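Local structure of quinoline 2-oxidoreductase large subunit (Pseudomonas putida, 1T3Q) at residues T513-A518 with S527-Q532; A519-V524 with I563-V568; A8-S13 with V584-L589. The protein carries the molybdenum–pterin cytosine dinucleotide cofactor of a molybdenum hydroxylase that oxidises quinoline at carbon 2. All coordinates share one frame; numbering follows the deposited sequence.

Contact 1: residues T513-A518 with S527-Q532. With MCN (pterin cytosine dinucleotide), chain N.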
loop_
_atom_site.group_PDB
_atom_site.type_symbol
_atom_site.label_atom_id
_atom_site.label_comp_id
_atom_site.label_asym_id
_atom_site.label_seq_id
_atom_site.Cartn_x
_atom_site.Cartn_y
_atom_site.Cartn_z
ATOM N N THR B 513 13.905 20.123 2.046
ATOM C CA THR B 513 14.046 21.410 1.375
ATOM C C THR B 513 12.802 21.927 0.655
ATOM O O THR B 513 12.560 23.133 0.633
ATOM C CB THR B 513 15.238 21.399 0.396
ATOM O OG1 THR B 513 15.127 20.290 -0.504
ATOM C CG2 THR B 513 16.544 21.295 1.170
ATOM N N LEU B 514 12.009 21.040 0.065
ATOM C CA LEU B 514 10.807 21.504 -0.617
ATOM C C LEU B 514 9.809 22.029 0.416
ATOM O O LEU B 514 9.023 22.929 0.129
ATOM C CB LEU B 514 10.177 20.377 -1.454
ATOM C CG LEU B 514 11.032 19.866 -2.624
ATOM C CD1 LEU B 514 10.262 18.786 -3.390
ATOM C CD2 LEU B 514 11.395 21.026 -3.555
ATOM N N ALA B 515 9.845 21.469 1.624
ATOM C CA ALA B 515 8.943 21.911 2.679
ATOM C C ALA B 515 9.342 23.321 3.103
ATOM O O ALA B 515 8.485 24.148 3.404
ATOM C CB ALA B 515 9.016 20.962 3.883
ATOM N N GLN B 516 10.650 23.570 3.142
ATOM C CA GLN B 516 11.178 24.878 3.516
ATOM C C GLN B 516 10.691 25.936 2.532
ATOM O O GLN B 516 10.355 27.056 2.920
ATOM C CB GLN B 516 12.710 24.844 3.532
ATOM C CG GLN B 516 13.296 24.035 4.685
ATOM C CD GLN B 516 14.812 24.025 4.676
ATOM O OE1 GLN B 516 15.434 23.070 4.221
ATOM N NE2 GLN B 516 15.417 25.105 5.170
ATOM N N ILE B 517 10.650 25.574 1.254
ATOM C CA ILE B 517 10.193 26.490 0.213
ATOM C C ILE B 517 8.703 26.786 0.374
ATOM O O ILE B 517 8.288 27.945 0.364
ATOM C CB ILE B 517 10.422 25.894 -1.204
ATOM C CG1 ILE B 517 11.923 25.775 -1.486
ATOM C CG2 ILE B 517 9.740 26.772 -2.258
ATOM C CD1 ILE B 517 12.253 25.034 -2.771
ATOM N N ALA B 518 7.899 25.736 0.526
ATOM C CA ALA B 518 6.459 25.903 0.666
ATOM C C ALA B 518 6.096 26.712 1.907
ATOM O O ALA B 518 5.179 27.535 1.879
ATOM C CB ALA B 518 5.775 24.538 0.711
ATOM N N SER B 527 7.382 23.011 9.775
ATOM C CA SER B 527 6.862 21.846 10.485
ATOM C C SER B 527 5.377 21.632 10.199
ATOM O O SER B 527 4.836 20.564 10.490
ATOM C CB SER B 527 7.081 22.004 11.991
ATOM O OG SER B 527 6.370 23.122 12.494
ATOM N N ASP B 528 4.723 22.647 9.635
ATOM C CA ASP B 528 3.299 22.561 9.302
ATOM C C ASP B 528 3.091 22.141 7.849
ATOM O O ASP B 528 1.967 22.144 7.351
ATOM C CB ASP B 528 2.605 23.908 9.520
ATOM C CG ASP B 528 2.300 24.180 10.971
ATOM O OD1 ASP B 528 1.766 25.268 11.266
ATOM O OD2 ASP B 528 2.586 23.307 11.815
ATOM N N VAL B 529 4.182 21.783 7.184
ATOM C CA VAL B 529 4.135 21.384 5.782
ATOM C C VAL B 529 4.621 19.959 5.569
ATOM O O VAL B 529 5.578 19.525 6.206
ATOM C CB VAL B 529 5.038 22.308 4.929
ATOM C CG1 VAL B 529 4.959 21.916 3.457
ATOM C CG2 VAL B 529 4.631 23.756 5.128
ATOM N N VAL B 530 3.968 19.223 4.673
ATOM C CA VAL B 530 4.425 17.876 4.366
ATOM C C VAL B 530 4.585 17.736 2.856
ATOM O O VAL B 530 3.763 18.237 2.087
ATOM C CB VAL B 530 3.465 16.771 4.884
ATOM C CG1 VAL B 530 2.114 16.852 4.187
ATOM C CG2 VAL B 530 4.093 15.409 4.642
ATOM N N ILE B 531 5.664 17.082 2.441
ATOM C CA ILE B 531 5.923 16.869 1.027
ATOM C C ILE B 531 5.526 15.447 0.631
ATOM O O ILE B 531 6.005 14.468 1.210
ATOM C CB ILE B 531 7.413 17.083 0.689
ATOM C CG1 ILE B 531 7.839 18.501 1.085
ATOM C CG2 ILE B 531 7.652 16.859 -0.810
ATOM C CD1 ILE B 531 7.024 19.599 0.418
ATOM N N GLN B 532 4.636 15.356 -0.353
ATOM C CA GLN B 532 4.160 14.081 -0.877
ATOM C C GLN B 532 4.821 13.860 -2.226
ATOM O O GLN B 532 4.714 14.700 -3.120
ATOM C CB GLN B 532 2.637 14.108 -1.052
ATOM C CG GLN B 532 1.881 14.134 0.255
ATOM C CD GLN B 532 0.383 14.064 0.072
ATOM O OE1 GLN B 532 -0.332 13.628 0.968
ATOM N NE2 GLN B 532 -0.105 14.507 -1.083
HETATM N N1 MCN N . 19.797 22.676 -2.640
HETATM C C2 MCN N . 19.580 23.737 -1.701
HETATM N N3 MCN N . 19.717 24.998 -2.261
HETATM C C4 MCN N . 20.037 25.291 -3.582
HETATM C C5 MCN N . 20.260 24.164 -4.495
HETATM C C6 MCN N . 20.137 22.877 -4.029
HETATM O O2 MCN N . 19.333 23.503 -0.539
HETATM N N4 MCN N . 20.134 26.533 -4.006
HETATM C "C1'" MCN N . 19.609 21.227 -2.053
HETATM C C2D MCN N . 18.162 20.640 -2.383
HETATM O "O2'" MCN N . 17.705 19.784 -1.276
HETATM C "C3'" MCN N . 18.373 19.919 -3.698
HETATM C C4D MCN N . 19.754 19.318 -3.589
HETATM O O4D MCN N . 20.498 20.232 -2.637
HETATM O "O3'" MCN N . 17.342 18.884 -3.868
HETATM C "C5'" MCN N . 20.473 19.032 -4.938
HETATM O "O5'" MCN N . 20.401 20.234 -5.665
HETATM P PA MCN N . 19.791 20.377 -7.114
HETATM O O1A MCN N . 18.519 21.150 -6.953
HETATM O O2A MCN N . 20.943 20.907 -7.951
HETATM O O3A MCN N . 19.499 18.962 -7.862
HETATM P PB MCN N . 18.332 17.885 -7.660
HETATM O O1B MCN N . 17.576 17.816 -8.947
HETATM O O2B MCN N . 17.548 18.157 -6.409
HETATM O O3B MCN N . 19.131 16.517 -7.407
HETATM C C10 MCN N . 19.641 15.771 -8.483
HETATM C "C9'" MCN N . 21.118 15.999 -8.472
HETATM C "C8'" MCN N . 21.662 15.103 -9.609
HETATM S "S8'" MCN N . 21.084 15.516 -11.249
HETATM C "C7'" MCN N . 22.525 14.094 -9.472
HETATM S "S7'" MCN N . 23.127 13.058 -10.797
HETATM C "C6'" MCN N . 22.999 13.731 -8.024
HETATM C C7 MCN N . 22.932 14.933 -7.121
HETATM O "O9'" MCN N . 21.641 15.522 -7.145
HETATM N "N5'" MCN N . 22.197 12.497 -7.635
HETATM C C4A MCN N . 22.290 12.343 -6.195
HETATM N "N8'" MCN N . 23.235 14.542 -5.703
HETATM C C4B MCN N . 22.814 13.254 -5.260
HETATM N "N1'" MCN N . 22.882 13.062 -3.857
HETATM C "C2'" MCN N . 22.390 11.879 -3.420
HETATM N "N2'" MCN N . 22.445 11.642 -2.092
HETATM N "N3'" MCN N . 21.829 10.936 -4.258
HETATM C "C4'" MCN N . 21.710 11.067 -5.692
HETATM O "O4'" MCN N . 21.205 10.194 -6.355
#
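I531 reaches from strand 529-532 onto the helix 513-518 at L514 and A515, and the two elements run at 130° to each other with their axes 7.7 Å apart. At the branch point CB the side chain divides. CG1 is anti to the carbonyl carbon (chi1 -58°), which leaves CG2 anti to the backbone N; I531 CG2 lies 4.1 Å from L514 CD1. The other branch meets A515 at its N and its methyl, I531 CG1 to A515 CB 3.9 Å. The terminal I531 CD1 then lies against the helix backbone, 3.6 Å from A515 N, and also touches L514 CB at 3.7 Å; the long axes of the L514 and I531 side chains are nearly perpendicular. Two residues earlier, V529 turns the same way and puts V529 CG1 between the small A515 and A518, 3.9 Å from A518 CB. The alanines let the strand come close, and the joint is wholly apolar and mostly buried. T513 points away from the strand: T513 OG1 is 2.7 Å from O2' of the pterin cytosine dinucleotide, within hydrogen-bonding range, though G509 O competes for the same proton. I557 of helix 549-576 covers L514 and A518. Helix 510-522 links strand 497-501 to its parallel neighbour 529-532, the crossover of a beta-alpha-beta unit.

Contact 2: residues A519-V524 with I563-V568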
loop_
_atom_site.group_PDB
_atom_site.type_symbol
_atom_site.label_atom_id
_atom_site.label_comp_id
_atom_site.label_asym_id
_atom_site.label_seq_id
_atom_site.Cartn_x
_atom_site.Cartn_y
_atom_site.Cartn_z
ATOM N N ALA B 519 6.816 26.463 2.994
ATOM C CA ALA B 519 6.581 27.160 4.252
ATOM C C ALA B 519 6.754 28.667 4.064
ATOM O O ALA B 519 5.920 29.461 4.510
ATOM C CB ALA B 519 7.551 26.656 5.305
ATOM N N ASP B 520 7.834 29.055 3.400
ATOM C CA ASP B 520 8.108 30.471 3.168
ATOM C C ASP B 520 7.105 31.149 2.250
ATOM O O ASP B 520 6.739 32.304 2.479
ATOM C CB ASP B 520 9.532 30.651 2.632
ATOM C CG ASP B 520 10.575 30.545 3.733
ATOM O OD1 ASP B 520 11.779 30.718 3.456
ATOM O OD2 ASP B 520 10.175 30.294 4.891
ATOM N N VAL B 521 6.656 30.445 1.213
ATOM C CA VAL B 521 5.687 31.029 0.290
ATOM C C VAL B 521 4.365 31.320 1.005
ATOM O O VAL B 521 3.783 32.391 0.830
ATOM C CB VAL B 521 5.404 30.099 -0.919
ATOM C CG1 VAL B 521 4.276 30.674 -1.765
ATOM C CG2 VAL B 521 6.656 29.947 -1.769
ATOM N N LEU B 522 3.904 30.375 1.823
ATOM C CA LEU B 522 2.644 30.538 2.540
ATOM C C LEU B 522 2.770 31.209 3.909
ATOM O O LEU B 522 1.770 31.450 4.579
ATOM C CB LEU B 522 1.948 29.176 2.687
ATOM C CG LEU B 522 1.389 28.603 1.373
ATOM C CD1 LEU B 522 0.973 27.154 1.554
ATOM C CD2 LEU B 522 0.207 29.447 0.923
ATOM N N GLY B 523 3.995 31.511 4.323
ATOM C CA GLY B 523 4.198 32.171 5.603
ATOM C C GLY B 523 3.857 31.343 6.827
ATOM O O GLY B 523 3.336 31.872 7.813
ATOM N N VAL B 524 4.145 30.046 6.771
ATOM C CA VAL B 524 3.871 29.147 7.887
ATOM C C VAL B 524 5.126 28.363 8.249
ATOM O O VAL B 524 6.074 28.294 7.464
ATOM C CB VAL B 524 2.757 28.133 7.548
ATOM C CG1 VAL B 524 1.450 28.860 7.283
ATOM C CG2 VAL B 524 3.166 27.289 6.345
ATOM N N ILE B 563 -1.311 30.476 -6.000
ATOM C CA ILE B 563 -2.722 30.454 -6.352
ATOM C C ILE B 563 -3.603 30.385 -5.115
ATOM O O ILE B 563 -4.556 31.157 -4.980
ATOM C CB ILE B 563 -3.058 29.262 -7.267
ATOM C CG1 ILE B 563 -2.320 29.414 -8.601
ATOM C CG2 ILE B 563 -4.568 29.179 -7.485
ATOM C CD1 ILE B 563 -2.422 28.204 -9.488
ATOM N N VAL B 564 -3.297 29.463 -4.206
ATOM C CA VAL B 564 -4.108 29.346 -3.008
ATOM C C VAL B 564 -3.811 30.480 -2.029
ATOM O O VAL B 564 -4.699 30.923 -1.300
ATOM C CB VAL B 564 -3.925 27.961 -2.338
ATOM C CG1 VAL B 564 -4.444 26.883 -3.276
ATOM C CG2 VAL B 564 -2.464 27.712 -2.005
ATOM N N ARG B 565 -2.573 30.962 -2.025
ATOM C CA ARG B 565 -2.201 32.074 -1.152
ATOM C C ARG B 565 -3.058 33.289 -1.509
ATOM O O ARG B 565 -3.589 33.965 -0.631
ATOM C CB ARG B 565 -0.719 32.431 -1.317
ATOM C CG ARG B 565 -0.276 33.646 -0.483
ATOM C CD ARG B 565 1.242 33.849 -0.509
ATOM N NE ARG B 565 1.726 34.303 -1.809
ATOM C CZ ARG B 565 3.000 34.561 -2.088
ATOM N NH1 ARG B 565 3.347 34.974 -3.301
ATOM N NH2 ARG B 565 3.930 34.402 -1.156
ATOM N N GLU B 566 -3.202 33.557 -2.803
ATOM C CA GLU B 566 -4.003 34.691 -3.254
ATOM C C GLU B 566 -5.449 34.588 -2.782
ATOM O O GLU B 566 -6.048 35.585 -2.407
ATOM C CB GLU B 566 -3.962 34.812 -4.782
ATOM C CG GLU B 566 -2.637 35.340 -5.299
ATOM C CD GLU B 566 -2.352 36.745 -4.794
ATOM O OE1 GLU B 566 -1.162 37.110 -4.668
ATOM O OE2 GLU B 566 -3.325 37.485 -4.525
ATOM N N ARG B 567 -6.006 33.380 -2.781
ATOM C CA ARG B 567 -7.382 33.208 -2.341
ATOM C C ARG B 567 -7.499 33.478 -0.845
ATOM O O ARG B 567 -8.521 33.978 -0.376
ATOM C CB ARG B 567 -7.878 31.808 -2.713
ATOM C CG ARG B 567 -8.050 31.669 -4.220
ATOM C CD ARG B 567 -8.278 30.241 -4.692
ATOM N NE ARG B 567 -8.263 30.185 -6.152
ATOM C CZ ARG B 567 -8.157 29.066 -6.860
ATOM N NH1 ARG B 567 -8.147 29.116 -8.184
ATOM N NH2 ARG B 567 -8.055 27.894 -6.247
ATOM N N VAL B 568 -6.443 33.166 -0.100
ATOM C CA VAL B 568 -6.437 33.419 1.334
ATOM C C VAL B 568 -6.351 34.941 1.546
ATOM O O VAL B 568 -7.012 35.495 2.425
ATOM C CB VAL B 568 -5.234 32.713 2.031
ATOM C CG1 VAL B 568 -5.073 33.227 3.462
ATOM C CG2 VAL B 568 -5.467 31.199 2.062
#
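L522 and R565 bring the two backbones nearest, CA to CA 6.3 Å, where the end of helix 510-522 meets the middle of helix 549-576. A Schellman motif finishes the first helix: V524 N bonds back to A519 O at 2.9 Å, with a weak bond from G523 N to D520 O inside it. G523, with positive phi, is the C' residue, and the chain leaves the helix there. These capping bonds do not use V521 O, and R565 from the neighbouring helix takes it up. R565 NH2 donates to V521 O over 2.8 Å, lying in the carbonyl plane on a lone pair. The bond is somewhat bent, 137° at the hydrogen, and the oxygen sits 28° out of the guanidinium plane. The R565 chain is extended as far as CG and CD but bends at chi3 (70°), which turns the guanidinium back towards the helix end and leaves R565 CD 3.2 Å from the same V521 O. V521 adds a second grip: V521 CG1 lies over one face of the guanidinium, offset toward the rim and 3.8 Å from R565 NH2. The positive group probably also suits the partial negative charge at this helix C-terminus. R565 NH1 is bonded to A8 O, which further fixes the rotation of the group. Beneath the polar joint the contact is apolar, and V489 and V497 of the adjoining sheet pack against L522. Between the helices L522 CD2 rests 3.8 Å from R565 CB and 4.3 Å from V564 CG2.

Contact 3: residues A8-S13 with V584-L589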
loop_
_atom_site.group_PDB
_atom_site.type_symbol
_atom_site.label_atom_id
_atom_site.label_comp_id
_atom_site.label_asym_id
_atom_site.label_seq_id
_atom_site.Cartn_x
_atom_site.Cartn_y
_atom_site.Cartn_z
ATOM N N ALA B 8 6.634 35.639 -5.588
ATOM C CA ALA B 8 7.386 36.374 -4.584
ATOM C C ALA B 8 7.247 35.693 -3.232
ATOM O O ALA B 8 6.192 35.152 -2.911
ATOM C CB ALA B 8 6.878 37.802 -4.500
ATOM N N LEU B 9 8.316 35.724 -2.442
ATOM C CA LEU B 9 8.296 35.115 -1.121
ATOM C C LEU B 9 9.297 35.789 -0.199
ATOM O O LEU B 9 10.284 36.364 -0.650
ATOM C CB LEU B 9 8.618 33.613 -1.219
ATOM C CG LEU B 9 9.988 33.171 -1.760
ATOM C CD1 LEU B 9 11.053 33.300 -0.676
ATOM C CD2 LEU B 9 9.915 31.718 -2.222
ATOM N N LYS B 10 9.026 35.732 1.097
ATOM C CA LYS B 10 9.944 36.296 2.070
ATOM C C LYS B 10 10.676 35.108 2.676
ATOM O O LYS B 10 10.047 34.194 3.215
ATOM C CB LYS B 10 9.196 37.059 3.168
ATOM C CG LYS B 10 10.140 37.656 4.203
ATOM C CD LYS B 10 9.421 38.513 5.225
ATOM C CE LYS B 10 10.432 39.160 6.166
ATOM N NZ LYS B 10 9.783 40.043 7.174
ATOM N N LYS B 11 12.000 35.112 2.582
ATOM C CA LYS B 11 12.788 34.016 3.122
ATOM C C LYS B 11 12.767 33.997 4.649
ATOM O O LYS B 11 12.945 35.027 5.301
ATOM C CB LYS B 11 14.231 34.112 2.626
ATOM C CG LYS B 11 14.372 33.974 1.125
ATOM C CD LYS B 11 15.824 34.061 0.680
ATOM C CE LYS B 11 16.394 35.453 0.889
ATOM N NZ LYS B 11 17.791 35.555 0.371
ATOM N N LYS B 12 12.526 32.817 5.208
ATOM C CA LYS B 12 12.502 32.626 6.651
ATOM C C LYS B 12 13.126 31.260 6.902
ATOM O O LYS B 12 14.196 31.167 7.499
ATOM C CB LYS B 12 11.069 32.662 7.186
ATOM N N SER B 13 12.465 30.204 6.430
ATOM C CA SER B 13 12.991 28.847 6.579
ATOM C C SER B 13 14.115 28.679 5.558
ATOM O O SER B 13 15.174 28.130 5.859
ATOM C CB SER B 13 11.892 27.810 6.326
ATOM O OG SER B 13 12.387 26.493 6.499
ATOM N N VAL B 584 -0.376 40.197 3.572
ATOM C CA VAL B 584 0.798 39.330 3.609
ATOM C C VAL B 584 0.557 38.248 4.655
ATOM O O VAL B 584 -0.314 38.389 5.510
ATOM C CB VAL B 584 2.101 40.093 3.991
ATOM C CG1 VAL B 584 2.411 41.165 2.956
ATOM C CG2 VAL B 584 1.968 40.703 5.374
ATOM N N ILE B 585 1.308 37.158 4.563
ATOM C CA ILE B 585 1.201 36.076 5.534
ATOM C C ILE B 585 2.611 35.863 6.057
ATOM O O ILE B 585 3.525 35.567 5.290
ATOM C CB ILE B 585 0.697 34.762 4.901
ATOM C CG1 ILE B 585 -0.612 35.008 4.148
ATOM C CG2 ILE B 585 0.469 33.724 5.998
ATOM C CD1 ILE B 585 -1.224 33.749 3.534
ATOM N N GLU B 586 2.787 36.034 7.361
ATOM C CA GLU B 586 4.098 35.882 7.979
ATOM C C GLU B 586 3.955 35.304 9.375
ATOM O O GLU B 586 3.097 35.735 10.143
ATOM C CB GLU B 586 4.797 37.242 8.087
ATOM C CG GLU B 586 5.149 37.907 6.768
ATOM C CD GLU B 586 5.712 39.305 6.967
ATOM O OE1 GLU B 586 6.433 39.514 7.969
ATOM O OE2 GLU B 586 5.445 40.191 6.122
ATOM N N ASP B 587 4.798 34.333 9.705
ATOM C CA ASP B 587 4.756 33.714 11.024
ATOM C C ASP B 587 3.345 33.262 11.369
ATOM O O ASP B 587 2.911 33.401 12.510
ATOM C CB ASP B 587 5.230 34.712 12.082
ATOM C CG ASP B 587 6.617 35.250 11.799
ATOM O OD1 ASP B 587 6.935 36.352 12.301
ATOM O OD2 ASP B 587 7.391 34.572 11.087
ATOM N N GLY B 588 2.627 32.739 10.380
ATOM C CA GLY B 588 1.271 32.260 10.606
ATOM C C GLY B 588 0.227 33.336 10.845
ATOM O O GLY B 588 -0.900 33.038 11.234
ATOM N N LEU B 589 0.597 34.590 10.611
ATOM C CA LEU B 589 -0.325 35.702 10.806
ATOM C C LEU B 589 -0.672 36.319 9.455
ATOM O O LEU B 589 0.217 36.714 8.704
ATOM C CB LEU B 589 0.326 36.769 11.690
ATOM C CG LEU B 589 -0.516 37.840 12.396
ATOM C CD1 LEU B 589 0.236 39.159 12.324
ATOM C CD2 LEU B 589 -1.888 37.987 11.766
HETATM O O HOH W 1 8.322 38.155 8.712
#
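K10 and E586 face each other across the surface, joining the N-terminal loop 8-13 to a beta hairpin formed by strands 583-586 and 589-592. The tight part is the hairpin itself. Its type I' turn runs from E586 to L589, with D587 and G588 at the two corners, both at positive phi, and it is closed by paired backbone bonds: E586 N to L589 O at 3.0 Å and L589 N to E586 O at 2.8 Å. On the inward side I585 packs on R565 and V568 of helix 549-576, while the loop is held by D520, which accepts bonds from K12 N and S13 N. The meeting between loop and hairpin is loose by comparison, burying just 80 Å² in all. The lysine stretches out straight, its four torsions all near 180°, and crosses the glutamate chain at about a right angle. K10 NZ stands 3.5 Å from E586 OE1, a salt bridge whose hydrogen bond is weak. K10 is exposed, and its ammonium end lies on the solvent side. There a water accepts from K10 NZ at 2.8 Å and appears to link it to the same carboxylate oxygen, although that second distance is too short to be trusted. With only an alanine at E586, the K10 ammonium would probably lose its charged mate and the long chain would be free to swing in solvent. Apart from the ammonium, the lysine's closest approach is K10 CD, 4.2 Å from both E586 CD and E586 OE1.

Helix 510-522 ties the three sites together. Contacts 1 and 2 use successive turns of it, their centres about 12 Å apart, and meet where V529 CG2 packs 4.0 Å from V524 CG2. Contact 3 lies about 8 Å from contact 2 and about 14 Å from contact 1, centre to centre. The loop 8-13 is tied to the helix at its S13 end, where S13 O is 3.1 Å from Q516 NE2, a probable hydrogen bond that joins contact 3 to contact 1. The hairpin joins the helix end through G588 N, 2.8 Å from G523 O. Contact 1 borders the cofactor through T513; the V521 side chain of contact 2 is about 14 Å from the dinucleotide, and contact 3 lies at the surface.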